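Local atomic coordinates of cytokinesis protein 2 (Saccharomyces cerevisiae, PDB entry 4WPE), a protein that mediates the cytoskeletal rearrangements needed for cytokinesis, coinciding with the septins and later with the medial actin ring in contraction-like action, and here is represented by its F-BAR domain. Residues Tyr11-Trp16 and Trp212-Cys217; Asp110-Phe114 and Phe229-Lys233; Arg121-Leu125 and Glu218-Met222. One frame throughout, in Å; residues are numbered along the deposited sequence.

Interaction 1. Residues Tyr11-Trp16 and Trp212-Cys217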
loop_
_atom_site.group_PDB
_atom_site.type_symbol
_atom_site.label_atom_id
_atom_site.label_comp_id
_atom_site.label_asym_id
_atom_site.label_seq_id
_atom_site.Cartn_x
_atom_site.Cartn_y
_atom_site.Cartn_z
ATOM N N TYR A 11 22.076 -8.903 -36.095
ATOM C CA TYR A 11 22.206 -10.348 -35.885
ATOM C C TYR A 11 22.581 -11.089 -37.166
ATOM O O TYR A 11 23.336 -12.061 -37.131
ATOM C CB TYR A 11 20.908 -10.944 -35.328
ATOM C CG TYR A 11 20.653 -10.702 -33.854
ATOM C CD1 TYR A 11 19.722 -11.469 -33.161
ATOM C CD2 TYR A 11 21.325 -9.707 -33.158
ATOM C CE1 TYR A 11 19.471 -11.254 -31.816
ATOM C CE2 TYR A 11 21.082 -9.485 -31.813
ATOM C CZ TYR A 11 20.153 -10.262 -31.148
ATOM O OH TYR A 11 19.907 -10.046 -29.812
ATOM N N GLU A 12 22.038 -10.642 -38.293
ATOM C CA GLU A 12 22.270 -11.319 -39.562
ATOM C C GLU A 12 23.570 -10.865 -40.205
ATOM O O GLU A 12 24.027 -11.446 -41.188
ATOM C CB GLU A 12 21.111 -11.073 -40.526
ATOM C CG GLU A 12 21.009 -9.641 -41.008
ATOM C CD GLU A 12 20.263 -9.532 -42.321
ATOM O OE1 GLU A 12 19.618 -8.489 -42.554
ATOM O OE2 GLU A 12 20.328 -10.490 -43.122
ATOM N N ALA A 13 24.162 -9.818 -39.644
ATOM C CA ALA A 13 25.358 -9.231 -40.222
ATOM C C ALA A 13 26.634 -9.739 -39.555
ATOM O O ALA A 13 27.638 -9.969 -40.224
ATOM C CB ALA A 13 25.289 -7.712 -40.131
ATOM N N CYS A 14 26.582 -9.939 -38.242
ATOM C CA CYS A 14 27.799 -10.077 -37.451
ATOM C C CYS A 14 28.061 -11.457 -36.849
ATOM O O CYS A 14 29.000 -11.619 -36.071
ATOM C CB CYS A 14 27.779 -9.053 -36.319
ATOM S SG CYS A 14 27.633 -7.352 -36.888
ATOM N N PHE A 15 27.257 -12.454 -37.200
ATOM C CA PHE A 15 27.418 -13.761 -36.570
ATOM C C PHE A 15 27.687 -14.880 -37.566
ATOM O O PHE A 15 27.016 -15.912 -37.557
ATOM C CB PHE A 15 26.188 -14.080 -35.721
ATOM C CG PHE A 15 26.018 -13.154 -34.554
ATOM C CD1 PHE A 15 26.569 -13.463 -33.322
ATOM C CD2 PHE A 15 25.332 -11.960 -34.695
ATOM C CE1 PHE A 15 26.425 -12.609 -32.250
ATOM C CE2 PHE A 15 25.185 -11.101 -33.625
ATOM C CZ PHE A 15 25.732 -11.426 -32.401
ATOM N N TRP A 16 28.695 -14.672 -38.409
ATOM C CA TRP A 16 29.106 -15.671 -39.387
ATOM C C TRP A 16 30.456 -16.288 -39.014
ATOM O O TRP A 16 31.508 -15.701 -39.271
ATOM C CB TRP A 16 29.190 -15.049 -40.782
ATOM C CG TRP A 16 27.890 -14.524 -41.320
ATOM C CD1 TRP A 16 27.431 -13.240 -41.247
ATOM C CD2 TRP A 16 26.897 -15.263 -42.037
ATOM N NE1 TRP A 16 26.208 -13.136 -41.866
ATOM C CE2 TRP A 16 25.856 -14.373 -42.363
ATOM C CE3 TRP A 16 26.779 -16.601 -42.435
ATOM C CZ2 TRP A 16 24.717 -14.762 -43.063
ATOM C CZ3 TRP A 16 25.648 -16.993 -43.132
ATOM C CH2 TRP A 16 24.632 -16.076 -43.439
ATOM N N TRP A 212 20.497 -19.298 -43.031
ATOM C CA TRP A 212 20.946 -18.579 -41.837
ATOM C C TRP A 212 20.822 -17.066 -41.996
ATOM O O TRP A 212 20.676 -16.340 -41.015
ATOM C CB TRP A 212 22.391 -18.942 -41.489
ATOM C CG TRP A 212 22.897 -18.201 -40.290
ATOM C CD1 TRP A 212 23.892 -17.270 -40.259
ATOM C CD2 TRP A 212 22.405 -18.306 -38.949
ATOM N NE1 TRP A 212 24.063 -16.800 -38.979
ATOM C CE2 TRP A 212 23.161 -17.421 -38.155
ATOM C CE3 TRP A 212 21.404 -19.069 -38.340
ATOM C CZ2 TRP A 212 22.948 -17.278 -36.787
ATOM C CZ3 TRP A 212 21.192 -18.925 -36.980
ATOM C CH2 TRP A 212 21.961 -18.037 -36.220
ATOM N N ALA A 213 20.881 -16.595 -43.237
ATOM C CA ALA A 213 20.689 -15.180 -43.522
ATOM C C ALA A 213 19.270 -14.764 -43.155
ATOM O O ALA A 213 19.015 -13.605 -42.825
ATOM C CB ALA A 213 20.970 -14.889 -44.991
ATOM N N GLN A 214 18.355 -15.727 -43.212
ATOM C CA GLN A 214 16.948 -15.486 -42.930
ATOM C C GLN A 214 16.594 -15.784 -41.479
ATOM O O GLN A 214 15.839 -15.043 -40.852
ATOM C CB GLN A 214 16.067 -16.330 -43.851
ATOM C CG GLN A 214 16.064 -15.883 -45.302
ATOM C CD GLN A 214 15.087 -16.676 -46.146
ATOM O OE1 GLN A 214 14.846 -17.858 -45.893
ATOM N NE2 GLN A 214 14.514 -16.029 -47.155
ATOM N N LEU A 215 17.137 -16.873 -40.949
ATOM C CA LEU A 215 16.756 -17.329 -39.617
ATOM C C LEU A 215 17.388 -16.479 -38.516
ATOM O O LEU A 215 16.851 -16.383 -37.413
ATOM C CB LEU A 215 17.117 -18.806 -39.433
ATOM C CG LEU A 215 16.066 -19.809 -39.932
ATOM C CD1 LEU A 215 15.758 -19.643 -41.415
ATOM C CD2 LEU A 215 16.492 -21.237 -39.639
ATOM N N SER A 216 18.520 -15.852 -38.818
ATOM C CA SER A 216 19.129 -14.918 -37.881
ATOM C C SER A 216 18.285 -13.657 -37.800
ATOM O O SER A 216 18.261 -12.979 -36.775
ATOM C CB SER A 216 20.555 -14.572 -38.299
ATOM O OG SER A 216 20.569 -14.009 -39.596
ATOM N N CYS A 217 17.592 -13.344 -38.889
ATOM C CA CYS A 217 16.670 -12.217 -38.897
ATOM C C CYS A 217 15.433 -12.552 -38.075
ATOM O O CYS A 217 14.924 -11.702 -37.340
ATOM C CB CYS A 217 16.277 -11.834 -40.325
ATOM S SG CYS A 217 17.227 -10.455 -41.007
#
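A short N-terminal segment can be fastened to a long helix by an aromatic pair and a few close side-chain contacts. Tyr11 starts the contact: its CB lies 3.6 Å from Ser216 O, while the end of its ring leads away and packs on His29 and Ile30 of helix 21-35. Glu12 sits closest to the helix backbone, its CA 5.1 Å from Ser216 CA. Its CB packs 3.1 Å from Ser216 OG, a hydroxyl already bonded to Trp212 O within its own helix, and its CD reaches 3.4 Å from Cys217 SG. Phe15 offers its O to Trp212 NE1 in a weak hydrogen bond of 3.4 Å. Trp16 then folds back, Trp16 NE1 donating to Glu12 O at 2.8 Å, and so presents its six-membered ring's face to the edge of the five-membered ring of Trp212, a T-shaped pair (centroids 4.6 Å apart, planes at 89°). The segment lies between helix 170-259 and the C-terminal part of the second subunit, whose Arg279 packs on Trp16, consistent with an F-BAR dimer.

Interaction 2. Residues Asp110-Phe114 and Phe229-Lys233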
loop_
_atom_site.group_PDB
_atom_site.type_symbol
_atom_site.label_atom_id
_atom_site.label_comp_id
_atom_site.label_asym_id
_atom_site.label_seq_id
_atom_site.Cartn_x
_atom_site.Cartn_y
_atom_site.Cartn_z
ATOM N N ASP A 110 -0.985 -10.875 -19.901
ATOM C CA ASP A 110 -0.532 -10.650 -21.268
ATOM C C ASP A 110 0.973 -10.856 -21.418
ATOM O O ASP A 110 1.456 -11.157 -22.511
ATOM C CB ASP A 110 -0.921 -9.246 -21.739
ATOM C CG ASP A 110 -2.403 -9.130 -22.063
ATOM O OD1 ASP A 110 -2.988 -8.049 -21.834
ATOM O OD2 ASP A 110 -2.983 -10.123 -22.551
ATOM N N THR A 111 1.712 -10.701 -20.322
ATOM C CA THR A 111 3.158 -10.919 -20.352
ATOM C C THR A 111 3.485 -12.407 -20.254
ATOM O O THR A 111 4.359 -12.909 -20.964
ATOM C CB THR A 111 3.873 -10.167 -19.216
ATOM O OG1 THR A 111 3.672 -8.756 -19.380
ATOM C CG2 THR A 111 5.361 -10.459 -19.229
ATOM N N LYS A 112 2.778 -13.110 -19.374
ATOM C CA LYS A 112 2.954 -14.550 -19.243
ATOM C C LYS A 112 2.578 -15.254 -20.545
ATOM O O LYS A 112 3.300 -16.132 -21.018
ATOM C CB LYS A 112 2.116 -15.096 -18.084
ATOM C CG LYS A 112 1.716 -16.552 -18.251
ATOM C CD LYS A 112 1.383 -17.218 -16.926
ATOM C CE LYS A 112 0.713 -18.566 -17.158
ATOM N NZ LYS A 112 0.746 -19.434 -15.949
ATOM N N ALA A 113 1.449 -14.851 -21.124
ATOM C CA ALA A 113 0.967 -15.439 -22.368
ATOM C C ALA A 113 1.939 -15.192 -23.514
ATOM O O ALA A 113 2.205 -16.086 -24.319
ATOM C CB ALA A 113 -0.403 -14.891 -22.717
ATOM N N PHE A 114 2.466 -13.974 -23.582
ATOM C CA PHE A 114 3.401 -13.610 -24.637
ATOM C C PHE A 114 4.716 -14.367 -24.484
ATOM O O PHE A 114 5.325 -14.770 -25.472
ATOM C CB PHE A 114 3.653 -12.103 -24.629
ATOM C CG PHE A 114 4.588 -11.641 -25.703
ATOM C CD1 PHE A 114 4.179 -11.598 -27.025
ATOM C CD2 PHE A 114 5.878 -11.247 -25.390
ATOM C CE1 PHE A 114 5.043 -11.171 -28.022
ATOM C CE2 PHE A 114 6.747 -10.819 -26.377
ATOM C CZ PHE A 114 6.328 -10.780 -27.695
ATOM N N PHE A 229 8.160 -5.320 -26.184
ATOM C CA PHE A 229 6.972 -5.724 -25.439
ATOM C C PHE A 229 7.160 -5.462 -23.944
ATOM O O PHE A 229 6.289 -4.883 -23.297
ATOM C CB PHE A 229 6.654 -7.200 -25.693
ATOM C CG PHE A 229 5.398 -7.681 -25.021
ATOM C CD1 PHE A 229 4.177 -7.613 -25.674
ATOM C CD2 PHE A 229 5.438 -8.213 -23.741
ATOM C CE1 PHE A 229 3.020 -8.059 -25.058
ATOM C CE2 PHE A 229 4.286 -8.659 -23.120
ATOM C CZ PHE A 229 3.075 -8.583 -23.780
ATOM N N LEU A 230 8.300 -5.888 -23.404
ATOM C CA LEU A 230 8.619 -5.650 -21.997
ATOM C C LEU A 230 8.785 -4.161 -21.731
ATOM O O LEU A 230 8.426 -3.667 -20.666
ATOM C CB LEU A 230 9.892 -6.393 -21.589
ATOM C CG LEU A 230 9.850 -7.922 -21.573
ATOM C CD1 LEU A 230 11.175 -8.486 -21.082
ATOM C CD2 LEU A 230 8.705 -8.420 -20.707
ATOM N N GLN A 231 9.324 -3.449 -22.712
ATOM C CA GLN A 231 9.515 -2.009 -22.596
ATOM C C GLN A 231 8.173 -1.288 -22.461
ATOM O O GLN A 231 8.024 -0.404 -21.622
ATOM C CB GLN A 231 10.292 -1.481 -23.803
ATOM C CG GLN A 231 10.866 -0.087 -23.626
ATOM C CD GLN A 231 11.807 0.291 -24.753
ATOM O OE1 GLN A 231 12.131 -0.534 -25.607
ATOM N NE2 GLN A 231 12.250 1.543 -24.762
ATOM N N SER A 232 7.196 -1.675 -23.278
ATOM C CA SER A 232 5.876 -1.044 -23.237
ATOM C C SER A 232 5.094 -1.468 -22.000
ATOM O O SER A 232 4.358 -0.670 -21.419
ATOM C CB SER A 232 5.069 -1.382 -24.493
ATOM O OG SER A 232 4.598 -2.718 -24.453
ATOM N N LYS A 233 5.253 -2.728 -21.605
ATOM C CA LYS A 233 4.552 -3.256 -20.440
ATOM C C LYS A 233 5.032 -2.600 -19.147
ATOM O O LYS A 233 4.288 -2.516 -18.173
ATOM C CB LYS A 233 4.721 -4.773 -20.352
ATOM C CG LYS A 233 3.785 -5.545 -21.258
ATOM C CD LYS A 233 2.413 -4.896 -21.305
ATOM C CE LYS A 233 1.494 -5.625 -22.265
ATOM N NZ LYS A 233 0.178 -4.941 -22.395
#
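Two long helices that run side by side can be bridged by an aromatic stack, and this contact is a clear case. Phe114 and Phe229 stack face to face, centroids 4.0 Å apart and planes at 18°, with Phe114 CD2 3.5 Å from Phe229 CD2. Phe114 CB adds a CH-pi contact, 4.0 Å from the centroid of the Phe229 ring. Both residues have chi1 in the t well and CA-to-CB bonds directed at the other helix, so the rings meet between the axes. The ring of Phe229 also reaches the opposing backbone: its CZ is 3.3 Å from Asp110 O, and its CE2 is 3.7 Å from Thr111 CA.

The segment axes run antiparallel at 174° and come no nearer than 11.3 Å, as suits the elongated antiparallel helical bundle of an F-BAR domain, in which bulky side chains fill the gap between helices.

Apolar packing continues beside the stack, where Thr111 CG2 lies 4.2 Å from Leu230 CD2; helix 37-71 adjoins this side through Ile41, Phe44 and Cys37. Polar ends contribute less across the gap. Thr111 OG1 bonds to Ile107 O in its own helix and touches Lys233 CG at 3.7 Å. Asp110 OD1 and Lys233 NZ, 4.5 Å apart, are too distant for a salt bridge, and Lys233 NZ bonds instead to Gln236 OE1.

Interaction 3. Residues Arg121-Leu125 and Glu218-Met222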
loop_
_atom_site.group_PDB
_atom_site.type_symbol
_atom_site.label_atom_id
_atom_site.label_comp_id
_atom_site.label_asym_id
_atom_site.label_seq_id
_atom_site.Cartn_x
_atom_site.Cartn_y
_atom_site.Cartn_z
ATOM N N ARG A 121 7.851 -20.375 -30.322
ATOM C CA ARG A 121 8.528 -20.030 -31.565
ATOM C C ARG A 121 10.004 -20.394 -31.489
ATOM O O ARG A 121 10.575 -20.907 -32.452
ATOM C CB ARG A 121 8.377 -18.543 -31.884
ATOM C CG ARG A 121 9.117 -18.128 -33.146
ATOM C CD ARG A 121 8.913 -16.665 -33.499
ATOM N NE ARG A 121 9.400 -16.379 -34.846
ATOM C CZ ARG A 121 9.467 -15.163 -35.379
ATOM N NH1 ARG A 121 9.080 -14.108 -34.677
ATOM N NH2 ARG A 121 9.924 -15.003 -36.616
ATOM N N TYR A 122 10.615 -20.125 -30.340
ATOM C CA TYR A 122 12.028 -20.427 -30.145
ATOM C C TYR A 122 12.306 -21.920 -30.291
ATOM O O TYR A 122 13.300 -22.316 -30.899
ATOM C CB TYR A 122 12.506 -19.945 -28.773
ATOM C CG TYR A 122 13.867 -20.491 -28.411
ATOM C CD1 TYR A 122 15.020 -19.946 -28.959
ATOM C CD2 TYR A 122 13.999 -21.563 -27.539
ATOM C CE1 TYR A 122 16.269 -20.445 -28.642
ATOM C CE2 TYR A 122 15.245 -22.073 -27.217
ATOM C CZ TYR A 122 16.376 -21.508 -27.771
ATOM O OH TYR A 122 17.619 -22.007 -27.451
ATOM N N THR A 123 11.429 -22.739 -29.720
ATOM C CA THR A 123 11.564 -24.190 -29.797
ATOM C C THR A 123 11.535 -24.667 -31.248
ATOM O O THR A 123 12.356 -25.488 -31.657
ATOM C CB THR A 123 10.455 -24.896 -28.988
ATOM O OG1 THR A 123 10.688 -24.695 -27.589
ATOM C CG2 THR A 123 10.441 -26.390 -29.278
ATOM N N THR A 124 10.598 -24.130 -32.024
ATOM C CA THR A 124 10.482 -24.463 -33.438
ATOM C C THR A 124 11.720 -24.028 -34.223
ATOM O O THR A 124 12.243 -24.786 -35.041
ATOM C CB THR A 124 9.236 -23.815 -34.061
ATOM O OG1 THR A 124 8.061 -24.327 -33.420
ATOM C CG2 THR A 124 9.163 -24.112 -35.546
ATOM N N LEU A 125 12.188 -22.811 -33.962
ATOM C CA LEU A 125 13.371 -22.279 -34.635
ATOM C C LEU A 125 14.605 -23.130 -34.370
ATOM O O LEU A 125 15.324 -23.495 -35.298
ATOM C CB LEU A 125 13.639 -20.840 -34.196
ATOM C CG LEU A 125 13.100 -19.736 -35.103
ATOM C CD1 LEU A 125 13.614 -18.379 -34.655
ATOM C CD2 LEU A 125 13.485 -20.002 -36.545
ATOM N N GLU A 218 14.960 -13.790 -38.195
ATOM C CA GLU A 218 13.852 -14.272 -37.375
ATOM C C GLU A 218 14.199 -14.145 -35.892
ATOM O O GLU A 218 13.364 -13.744 -35.083
ATOM C CB GLU A 218 13.504 -15.725 -37.713
ATOM C CG GLU A 218 12.696 -15.913 -38.994
ATOM C CD GLU A 218 11.851 -17.176 -38.967
ATOM O OE1 GLU A 218 11.090 -17.359 -37.993
ATOM O OE2 GLU A 218 11.950 -17.985 -39.913
ATOM N N LEU A 219 15.438 -14.480 -35.544
ATOM C CA LEU A 219 15.915 -14.339 -34.172
ATOM C C LEU A 219 15.950 -12.877 -33.748
ATOM O O LEU A 219 15.500 -12.523 -32.659
ATOM C CB LEU A 219 17.304 -14.956 -34.014
ATOM C CG LEU A 219 17.380 -16.484 -34.019
ATOM C CD1 LEU A 219 18.827 -16.947 -33.970
ATOM C CD2 LEU A 219 16.592 -17.061 -32.855
ATOM N N GLN A 220 16.488 -12.028 -34.618
ATOM C CA GLN A 220 16.590 -10.602 -34.332
ATOM C C GLN A 220 15.205 -9.973 -34.195
ATOM O O GLN A 220 15.027 -8.987 -33.487
ATOM C CB GLN A 220 17.397 -9.902 -35.425
ATOM C CG GLN A 220 17.585 -8.416 -35.208
ATOM C CD GLN A 220 18.441 -7.780 -36.278
ATOM O OE1 GLN A 220 19.438 -8.355 -36.714
ATOM N NE2 GLN A 220 18.050 -6.588 -36.718
ATOM N N GLU A 221 14.223 -10.558 -34.871
ATOM C CA GLU A 221 12.844 -10.106 -34.751
ATOM C C GLU A 221 12.249 -10.576 -33.429
ATOM O O GLU A 221 11.451 -9.870 -32.814
ATOM C CB GLU A 221 12.003 -10.612 -35.925
ATOM C CG GLU A 221 10.514 -10.335 -35.795
ATOM C CD GLU A 221 9.718 -10.871 -36.968
ATOM O OE1 GLU A 221 9.852 -10.319 -38.082
ATOM O OE2 GLU A 221 8.963 -11.846 -36.777
HETATM N N MSE A 222 12.644 -11.771 -32.998
HETATM C CA MSE A 222 12.189 -12.318 -31.724
HETATM C C MSE A 222 12.630 -11.449 -30.554
HETATM O O MSE A 222 11.814 -11.030 -29.731
HETATM C CB MSE A 222 12.717 -13.738 -31.521
HETATM C CG MSE A 222 12.082 -14.787 -32.405
HETATM SE SE MSE A 222 12.308 -16.550 -31.618
HETATM C CE MSE A 222 11.272 -16.272 -29.990
#
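Leu125 and Met222, the latter present as selenomethionine, form the apolar centre, with Leu125 CD1 3.8 Å from Met222 SE and 3.7 Å from Leu219 CD2. Beside them, Met222 CE reaches Tyr122 CB at 4.1 Å. Farther out, the extended Arg121 side chain spans the gap, and one face of its guanidinium lies against Met222, with Arg121 NH1 3.8 Å from Met222 CG. The charged end joins two glutamates one helical turn apart: Arg121 NH2 bonds to Glu218 OE1 at 3.0 Å, and Arg121 NH1 to Glu221 OE2 at 3.1 Å, with a weak hydrogen bond from Arg121 NH2 to Glu221 OE2 at 3.3 Å. This salt-bridge network lies beside the apolar centre, at the more exposed side of the helix pair. The segment axes, 11.5 Å apart and antiparallel at 164°, belong to helices 76-162 and 170-259 of the F-BAR bundle; helix 21-35 packs alongside, its Ile30, Ser31 and Ile34 touching Tyr122 and its Leu26 touching Leu219.

In the fold
From the N terminus, the chain sets down residues 11-16, passes through helices 21-35 and 37-71, and enters helix 76-162, which supplies segments 110-114 and 121-125. After the turn to helix 170-259 the order reverses: residues 218-222 close interaction 3, and 229-233 close interaction 2 around it, the nesting expected of an antiparallel pair. Interaction 1 closes at 212-217, before either of those partners, so its loop crosses both. Interactions 1 and 3 touch, Tyr11 N probably hydrogen-bonding to Gln220 OE1 at 2.8 Å, whereas interaction 2 lies about 25 Å from interaction 1, centre to centre. Helix 170-259 thus ties together the N-terminal segment and helix 76-162.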